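Local coordinates for uncharacterized protein (Bacteroides ovatus, PDB 4DQA) that is of unknown function but probably binds carbohydrate, pairing an N-terminal E-set-like domain with a concanavalin A-like lectin/glucanase domain, at residues 326-331 and 335-340. Residues are numbered along the deposited sequence; the frame is centred on the assembly and turned at random. Where two conformers were deposited one is given.
Sequences GGVIKD and RINGTT
Gly-327 opens the pairing of this antiparallel beta hairpin: its O accepts the N-H of Thr-340 at 2.9 Å. Gly-327 has a phi of 92°, part of a backbone conformation that by itself calls for glycine. Val-328 and Thr-339 form a non-hydrogen-bonded pair, yet Val-328 CA lies 3.1 Å from Gly-338 O in a CA-H...O contact. A chi1 of 170° swings Val-328 CG1 away from the backbone N, and it reaches obliquely across to the partner strand, meeting Asn-337 CB at 3.8 Å.

Ile-329 and Gly-338 are the hydrogen-bonded pair, with Ile-329 N to Gly-338 O at 2.7 Å; the return bond runs from Gly-338 N to Ile-329 O. Ile-329 and Thr-340 are both buried, and their CG2 atoms meet, methyl against methyl, at 3.7 Å. Lys-330 lies alongside Asn-337 on the face opposite Ile-329, beside Val-328 and Thr-339. In the conformer given, bends at chi3 and chi4 bring Lys-330 NZ to 2.8 Å from Asn-337 OD1, a hydrogen bond the second deposited conformer may not share.

Asp-331 ties off the loop end. Its N meets Ile-336 O almost straight (N-H...O 175°), while OD1 takes Ile-336 N at 2.9 Å from above the carboxylate plane and a weak bond from Arg-335 N. A water lies 3.0 Å from both Asp-331 O and Ile-336 O and can donate to either, though other acceptors compete for its protons. The other oxygen, OD2, is bound by Thr-333 OG1 within the connecting loop and by Tyr-315 N, fastening the turn to strand 312-316.

In the five-stranded antiparallel sheet of the lectin-like domain, strand 337-340 continues to strand 150-152 and strand 328-330 to edge strand 324-325; Ile-329, Ile-336 and Thr-340 pack on strand 150-152, and Ile-336 also touches Leu-314 and Tyr-316 of strand 312-316.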
loop_
_atom_site.group_PDB
_atom_site.type_symbol
_atom_site.label_atom_id
_atom_site.label_comp_id
_atom_site.label_asym_id
_atom_site.label_seq_id
_atom_site.Cartn_x
_atom_site.Cartn_y
_atom_site.Cartn_z
ATOM N N GLY A 326 -14.397 -24.070 -6.371
ATOM C CA GLY A 326 -15.784 -24.467 -6.130
ATOM C C GLY A 326 -16.884 -23.418 -6.240
ATOM O O GLY A 326 -17.990 -23.602 -5.686
ATOM N N GLY A 327 -16.612 -22.371 -6.982
ATOM C CA GLY A 327 -17.534 -21.257 -7.144
ATOM C C GLY A 327 -17.309 -20.140 -6.127
ATOM O O GLY A 327 -18.046 -19.170 -6.118
ATOM N N VAL A 328 -16.293 -20.279 -5.284
ATOM C CA VAL A 328 -16.014 -19.328 -4.218
ATOM C C VAL A 328 -14.702 -18.613 -4.491
ATOM O O VAL A 328 -13.765 -19.202 -5.045
ATOM C CB VAL A 328 -15.934 -20.088 -2.882
ATOM C CG1 VAL A 328 -15.426 -19.226 -1.765
ATOM C CG2 VAL A 328 -17.318 -20.676 -2.551
ATOM N N ILE A 329 -14.641 -17.327 -4.151
ATOM C CA ILE A 329 -13.369 -16.604 -4.076
ATOM C C ILE A 329 -13.245 -16.102 -2.630
ATOM O O ILE A 329 -14.090 -15.311 -2.141
ATOM C CB ILE A 329 -13.210 -15.478 -5.129
ATOM C CG1 ILE A 329 -11.855 -14.798 -4.978
ATOM C CG2 ILE A 329 -14.358 -14.464 -5.069
ATOM C CD1 ILE A 329 -11.531 -13.819 -6.138
ATOM N N LYS A 330 -12.217 -16.591 -1.937
ATOM C CA LYS A 330 -12.022 -16.278 -0.530
ATOM C C LYS A 330 -11.220 -15.000 -0.403
ATOM O O LYS A 330 -10.154 -14.881 -0.980
ATOM C CB LYS A 330 -11.283 -17.422 0.152
ATOM C CG LYS A 330 -11.950 -18.760 -0.077
ATOM C CD LYS A 330 -11.208 -19.897 0.620
ATOM C CE LYS A 330 -11.148 -19.702 2.125
ATOM N NZ LYS A 330 -12.457 -19.971 2.781
ATOM N N ASP A 331 -11.745 -14.044 0.358
ATOM C CA ASP A 331 -11.054 -12.773 0.460
ATOM C C ASP A 331 -9.823 -12.878 1.362
ATOM O O ASP A 331 -9.584 -13.896 2.048
ATOM C CB ASP A 331 -12.014 -11.675 0.917
ATOM C CG ASP A 331 -11.998 -11.476 2.397
ATOM O OD1 ASP A 331 -12.156 -12.485 3.134
ATOM O OD2 ASP A 331 -11.832 -10.306 2.845
ATOM N N ARG A 335 -12.436 -13.443 6.101
ATOM C CA ARG A 335 -13.781 -13.283 6.668
ATOM C C ARG A 335 -14.899 -13.594 5.681
ATOM O O ARG A 335 -16.013 -13.962 6.109
ATOM C CB ARG A 335 -13.988 -11.864 7.204
ATOM C CG ARG A 335 -13.066 -11.544 8.342
ATOM C CD ARG A 335 -13.109 -10.069 8.710
ATOM N NE ARG A 335 -14.411 -9.621 9.212
ATOM C CZ ARG A 335 -14.840 -9.777 10.455
ATOM N NH1 ARG A 335 -14.087 -10.394 11.347
ATOM N NH2 ARG A 335 -16.037 -9.315 10.823
ATOM N N ILE A 336 -14.605 -13.462 4.396
ATOM C CA ILE A 336 -15.632 -13.491 3.350
ATOM C C ILE A 336 -15.364 -14.569 2.316
ATOM O O ILE A 336 -14.302 -14.608 1.707
ATOM C CB ILE A 336 -15.678 -12.168 2.569
ATOM C CG1 ILE A 336 -15.967 -10.981 3.488
ATOM C CG2 ILE A 336 -16.738 -12.220 1.441
ATOM C CD1 ILE A 336 -17.218 -11.126 4.251
ATOM N N ASN A 337 -16.350 -15.431 2.110
ATOM C CA ASN A 337 -16.310 -16.371 0.981
ATOM C C ASN A 337 -17.288 -15.907 -0.061
ATOM O O ASN A 337 -18.496 -16.140 0.063
ATOM C CB ASN A 337 -16.719 -17.754 1.476
ATOM C CG ASN A 337 -15.729 -18.340 2.438
ATOM O OD1 ASN A 337 -14.538 -18.196 2.262
ATOM N ND2 ASN A 337 -16.228 -18.988 3.491
ATOM N N GLY A 338 -16.807 -15.206 -1.078
ATOM C CA GLY A 338 -17.664 -14.645 -2.100
ATOM C C GLY A 338 -17.992 -15.667 -3.176
ATOM O O GLY A 338 -17.159 -16.512 -3.502
ATOM N N THR A 339 -19.204 -15.629 -3.684
ATOM C CA THR A 339 -19.613 -16.542 -4.743
ATOM C C THR A 339 -19.347 -15.841 -6.061
ATOM O O THR A 339 -19.641 -14.634 -6.221
ATOM C CB THR A 339 -21.111 -16.908 -4.616
ATOM O OG1 THR A 339 -21.299 -17.678 -3.406
ATOM C CG2 THR A 339 -21.590 -17.771 -5.778
ATOM N N THR A 340 -18.762 -16.550 -7.019
ATOM C CA THR A 340 -18.337 -15.914 -8.259
ATOM C C THR A 340 -18.385 -16.877 -9.424
ATOM O O THR A 340 -18.303 -18.094 -9.239
ATOM C CB THR A 340 -16.891 -15.349 -8.117
ATOM O OG1 THR A 340 -16.486 -14.708 -9.320
ATOM C CG2 THR A 340 -15.910 -16.455 -7.803
HETATM O O HOH W 1 -11.827 -15.587 3.154
#